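Local coordinates for UPF0045 protein MTH_1187 (Methanothermobacter thermautotrophicus, PDB 1LXN) that is of unknown function but belongs to the UPF0045 family and, from its kinship with thiamine-binding proteins, may bind thiamine, at residues L44-V57 against T74-L88. Residues are numbered along the deposited sequence; the frame is centred on the assembly and turned at random.
Sequences LLEAEDLDELMEAV and TTLKIDDRRDADRGL
V57 lays its CG2 methyl against the fork of L76, 3.7 Å from CD1 and slightly farther from CD2, where helix 50-66 packs on strand 72-79, outermost within this chain of an antiparallel sheet of order 2-3-1-4, as in a ferredoxin-like alpha/beta sandwich. The axes of helix segment 50-57 and strand segment 74-79 approach to 11.1 Å and run nearly antiparallel (163°), and the alternate strand residues T74, L76 and I78 all direct their CB atoms toward the helix. I78 meets two helix side chains with its CD1: the L53 and I78 side chains run antiparallel alongside each other, L53 CD2 4.1 Å from I78 CD1, while the selenomethionine at M54 presses its CE to 3.5 Å from the same I78 CD1, tighter than normal carbon contact. M54 CB does not point at the strand; the bends at chi2 and chi3 bring CE round to I78 CD1. T74 puts its hydroxyl elsewhere, onto H61 of the same helix.

A second contact lies where L88 opens helix 88-98. Its CD1 rests 3.6 Å from L44 CB and also lies against the aliphatic part of E46. Extended beyond CG (chi2 -178°), E46 delivers its carboxylate to the helix start, consistent with favourable interaction between its charge and the helix dipole. Replacing E46 by an alanine removes the carboxylate, which is likely to leave L88 N without this acceptor and a gap beside the leucine side chain. The bond from L88 N to E46 OE2 measures 2.7 Å, is nearly straight at 163°, and enters on the anti lone pair of OE2.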
# COMPACT_ATOMS: atom_id res chain seq x y z
N LEU A 44 0.17 -4.54 0.38
CA LEU A 44 0.66 -4.64 1.76
C LEU A 44 2.02 -3.96 1.84
O LEU A 44 2.81 -4.03 0.91
CB LEU A 44 0.77 -6.11 2.15
CG LEU A 44 -0.47 -6.87 2.66
CD1 LEU A 44 -1.74 -6.28 2.11
CD2 LEU A 44 -0.35 -8.34 2.29
N LEU A 45 2.30 -3.29 2.96
CA LEU A 45 3.56 -2.59 3.12
C LEU A 45 4.21 -2.79 4.48
O LEU A 45 3.55 -3.09 5.48
CB LEU A 45 3.35 -1.08 2.93
CG LEU A 45 2.73 -0.57 1.62
CD1 LEU A 45 2.24 0.85 1.81
CD2 LEU A 45 3.76 -0.64 0.50
N GLU A 46 5.53 -2.62 4.51
CA GLU A 46 6.32 -2.69 5.73
C GLU A 46 7.28 -1.52 5.62
O GLU A 46 7.92 -1.31 4.58
CB GLU A 46 7.10 -3.99 5.84
CG GLU A 46 6.24 -5.23 5.93
CD GLU A 46 7.07 -6.48 6.09
OE1 GLU A 46 8.27 -6.44 5.74
OE2 GLU A 46 6.53 -7.51 6.55
N ALA A 47 7.37 -0.73 6.68
CA ALA A 47 8.25 0.43 6.69
C ALA A 47 8.95 0.51 8.04
O ALA A 47 8.48 -0.06 9.02
CB ALA A 47 7.44 1.70 6.44
N GLU A 48 10.07 1.22 8.08
CA GLU A 48 10.84 1.38 9.31
C GLU A 48 10.38 2.60 10.10
O GLU A 48 10.66 2.71 11.29
CB GLU A 48 12.33 1.52 8.99
CG GLU A 48 13.02 0.22 8.65
CD GLU A 48 14.45 0.44 8.19
OE1 GLU A 48 15.22 -0.56 8.13
OE2 GLU A 48 14.81 1.60 7.87
N ASP A 49 9.70 3.52 9.44
CA ASP A 49 9.21 4.71 10.13
C ASP A 49 8.03 5.32 9.39
O ASP A 49 7.82 5.06 8.21
CB ASP A 49 10.34 5.74 10.30
CG ASP A 49 10.94 6.18 8.98
OD1 ASP A 49 10.32 7.00 8.28
OD2 ASP A 49 12.03 5.70 8.64
N LEU A 50 7.26 6.13 10.10
CA LEU A 50 6.07 6.76 9.53
C LEU A 50 6.36 7.71 8.39
O LEU A 50 5.56 7.80 7.46
CB LEU A 50 5.29 7.49 10.63
CG LEU A 50 4.57 6.52 11.57
CD1 LEU A 50 4.06 7.25 12.81
CD2 LEU A 50 3.43 5.85 10.81
N ASP A 51 7.49 8.40 8.44
CA ASP A 51 7.86 9.33 7.37
C ASP A 51 7.96 8.61 6.02
O ASP A 51 7.34 9.05 5.05
CB ASP A 51 9.18 10.05 7.69
CG ASP A 51 9.01 11.21 8.67
OD1 ASP A 51 7.87 11.72 8.82
OD2 ASP A 51 10.01 11.63 9.28
N GLU A 52 8.73 7.52 5.94
CA GLU A 52 8.88 6.79 4.68
C GLU A 52 7.53 6.31 4.16
O GLU A 52 7.23 6.45 2.97
CB GLU A 52 9.78 5.55 4.84
CG GLU A 52 11.26 5.82 4.74
CD GLU A 52 11.67 6.52 3.45
OE1 GLU A 52 11.62 5.91 2.35
OE2 GLU A 52 12.04 7.71 3.55
N LEU A 53 6.74 5.72 5.06
CA LEU A 53 5.42 5.23 4.68
C LEU A 53 4.57 6.34 4.07
O LEU A 53 4.02 6.16 2.98
CB LEU A 53 4.72 4.63 5.90
CG LEU A 53 3.32 4.05 5.65
CD1 LEU A 53 3.36 3.01 4.54
CD2 LEU A 53 2.82 3.41 6.94
N MSE A 54 4.47 7.48 4.74
CA MSE A 54 3.68 8.59 4.22
C MSE A 54 4.21 9.06 2.86
O MSE A 54 3.44 9.37 1.95
CB MSE A 54 3.67 9.78 5.19
CG MSE A 54 3.08 9.50 6.58
SE MSE A 54 1.41 8.52 6.54
CE MSE A 54 2.06 6.84 7.26
N GLU A 55 5.53 9.10 2.71
CA GLU A 55 6.11 9.51 1.44
C GLU A 55 5.77 8.48 0.36
O GLU A 55 5.49 8.85 -0.78
CB GLU A 55 7.63 9.66 1.55
CG GLU A 55 8.11 10.83 2.42
CD GLU A 55 7.59 12.18 1.93
OE1 GLU A 55 7.76 12.50 0.73
OE2 GLU A 55 7.03 12.94 2.76
N ALA A 56 5.78 7.20 0.71
CA ALA A 56 5.45 6.16 -0.26
C ALA A 56 3.98 6.25 -0.66
O ALA A 56 3.63 6.08 -1.83
CB ALA A 56 5.76 4.78 0.31
N VAL A 57 3.11 6.54 0.31
CA VAL A 57 1.68 6.66 0.05
C VAL A 57 1.39 7.88 -0.82
O VAL A 57 0.58 7.81 -1.74
CB VAL A 57 0.87 6.74 1.37
CG1 VAL A 57 -0.60 7.06 1.08
CG2 VAL A 57 0.97 5.40 2.10
N THR A 74 -8.13 7.12 -2.11
CA THR A 74 -7.07 6.34 -1.48
C THR A 74 -7.35 5.96 -0.04
O THR A 74 -7.82 6.77 0.77
CB THR A 74 -5.74 7.11 -1.57
OG1 THR A 74 -5.35 7.21 -2.94
CG2 THR A 74 -4.64 6.40 -0.79
N THR A 75 -7.04 4.71 0.27
CA THR A 75 -7.24 4.17 1.61
C THR A 75 -5.92 3.64 2.15
O THR A 75 -5.17 2.95 1.45
CB THR A 75 -8.29 3.03 1.58
OG1 THR A 75 -9.56 3.56 1.17
CG2 THR A 75 -8.43 2.40 2.96
N LEU A 76 -5.63 3.97 3.40
CA LEU A 76 -4.41 3.52 4.05
C LEU A 76 -4.75 3.02 5.45
O LEU A 76 -5.40 3.72 6.22
CB LEU A 76 -3.41 4.67 4.15
CG LEU A 76 -2.13 4.38 4.95
CD1 LEU A 76 -1.28 3.37 4.19
CD2 LEU A 76 -1.35 5.67 5.18
N LYS A 77 -4.33 1.80 5.75
CA LYS A 77 -4.54 1.22 7.07
C LYS A 77 -3.15 1.03 7.64
O LYS A 77 -2.28 0.45 6.99
CB LYS A 77 -5.23 -0.14 6.99
CG LYS A 77 -6.63 -0.14 6.43
CD LYS A 77 -7.30 -1.50 6.63
CE LYS A 77 -6.44 -2.65 6.10
NZ LYS A 77 -7.06 -4.00 6.31
N ILE A 78 -2.94 1.51 8.86
CA ILE A 78 -1.64 1.38 9.51
C ILE A 78 -1.76 0.61 10.82
O ILE A 78 -2.60 0.93 11.67
CB ILE A 78 -1.03 2.76 9.84
CG1 ILE A 78 -0.95 3.63 8.58
CG2 ILE A 78 0.37 2.58 10.42
CD1 ILE A 78 -0.42 5.03 8.84
N ASP A 79 -0.94 -0.42 10.96
CA ASP A 79 -0.90 -1.21 12.19
C ASP A 79 0.49 -0.94 12.76
O ASP A 79 1.47 -1.51 12.31
CB ASP A 79 -1.07 -2.70 11.89
CG ASP A 79 -1.11 -3.55 13.16
OD1 ASP A 79 -1.11 -4.79 13.04
OD2 ASP A 79 -1.15 -2.98 14.27
N ASP A 80 0.56 -0.05 13.73
CA ASP A 80 1.84 0.32 14.33
C ASP A 80 1.97 -0.28 15.72
O ASP A 80 1.41 0.23 16.68
CB ASP A 80 1.93 1.85 14.40
CG ASP A 80 3.32 2.34 14.77
OD1 ASP A 80 4.22 1.51 14.99
OD2 ASP A 80 3.49 3.58 14.83
N ARG A 81 2.72 -1.38 15.81
CA ARG A 81 2.90 -2.05 17.10
C ARG A 81 4.30 -1.79 17.63
O ARG A 81 5.30 -2.19 17.03
CB ARG A 81 2.65 -3.56 16.95
CG ARG A 81 2.64 -4.29 18.29
CD ARG A 81 2.22 -5.74 18.14
NE ARG A 81 2.13 -6.39 19.44
CZ ARG A 81 1.87 -7.68 19.62
NH1 ARG A 81 1.64 -8.47 18.58
NH2 ARG A 81 1.84 -8.18 20.85
N ARG A 82 4.36 -1.13 18.79
CA ARG A 82 5.63 -0.76 19.41
C ARG A 82 6.17 -1.70 20.50
O ARG A 82 7.34 -1.56 20.89
CB ARG A 82 5.51 0.66 19.98
CG ARG A 82 5.23 1.73 18.93
CD ARG A 82 6.32 1.76 17.87
NE ARG A 82 6.02 2.64 16.75
CZ ARG A 82 6.33 3.93 16.71
NH1 ARG A 82 6.96 4.51 17.73
NH2 ARG A 82 6.04 4.65 15.63
N ASP A 83 5.36 -2.63 20.99
CA ASP A 83 5.85 -3.54 22.03
C ASP A 83 6.30 -4.89 21.47
O ASP A 83 6.57 -5.82 22.22
CB ASP A 83 4.80 -3.74 23.13
CG ASP A 83 3.49 -4.31 22.61
OD1 ASP A 83 3.35 -4.49 21.39
OD2 ASP A 83 2.58 -4.56 23.44
N ALA A 84 6.37 -4.98 20.14
CA ALA A 84 6.80 -6.21 19.48
C ALA A 84 7.08 -5.94 18.02
O ALA A 84 6.44 -5.08 17.41
CB ALA A 84 5.73 -7.29 19.62
N ASP A 85 8.04 -6.67 17.46
CA ASP A 85 8.41 -6.52 16.05
C ASP A 85 7.64 -7.58 15.27
O ASP A 85 7.90 -8.77 15.40
CB ASP A 85 9.91 -6.72 15.87
CG ASP A 85 10.73 -5.57 16.43
OD1 ASP A 85 11.97 -5.74 16.57
OD2 ASP A 85 10.16 -4.50 16.74
N ARG A 86 6.69 -7.14 14.44
CA ARG A 86 5.89 -8.07 13.66
C ARG A 86 5.74 -7.64 12.21
O ARG A 86 5.12 -6.62 11.92
CB ARG A 86 4.49 -8.20 14.28
CG ARG A 86 4.46 -8.80 15.68
CD ARG A 86 4.36 -10.32 15.65
NE ARG A 86 4.13 -10.88 16.99
CZ ARG A 86 5.07 -10.97 17.92
NH1 ARG A 86 6.31 -10.55 17.67
NH2 ARG A 86 4.77 -11.46 19.12
N GLY A 87 6.31 -8.43 11.30
CA GLY A 87 6.18 -8.13 9.89
C GLY A 87 4.91 -8.79 9.38
O GLY A 87 4.22 -9.48 10.14
N LEU A 88 4.61 -8.60 8.10
CA LEU A 88 3.42 -9.18 7.50
C LEU A 88 3.37 -10.70 7.71
O LEU A 88 2.35 -11.24 8.15
CB LEU A 88 3.38 -8.86 5.99
CG LEU A 88 3.30 -7.37 5.60
CD1 LEU A 88 3.54 -7.21 4.11
CD2 LEU A 88 1.93 -6.81 5.98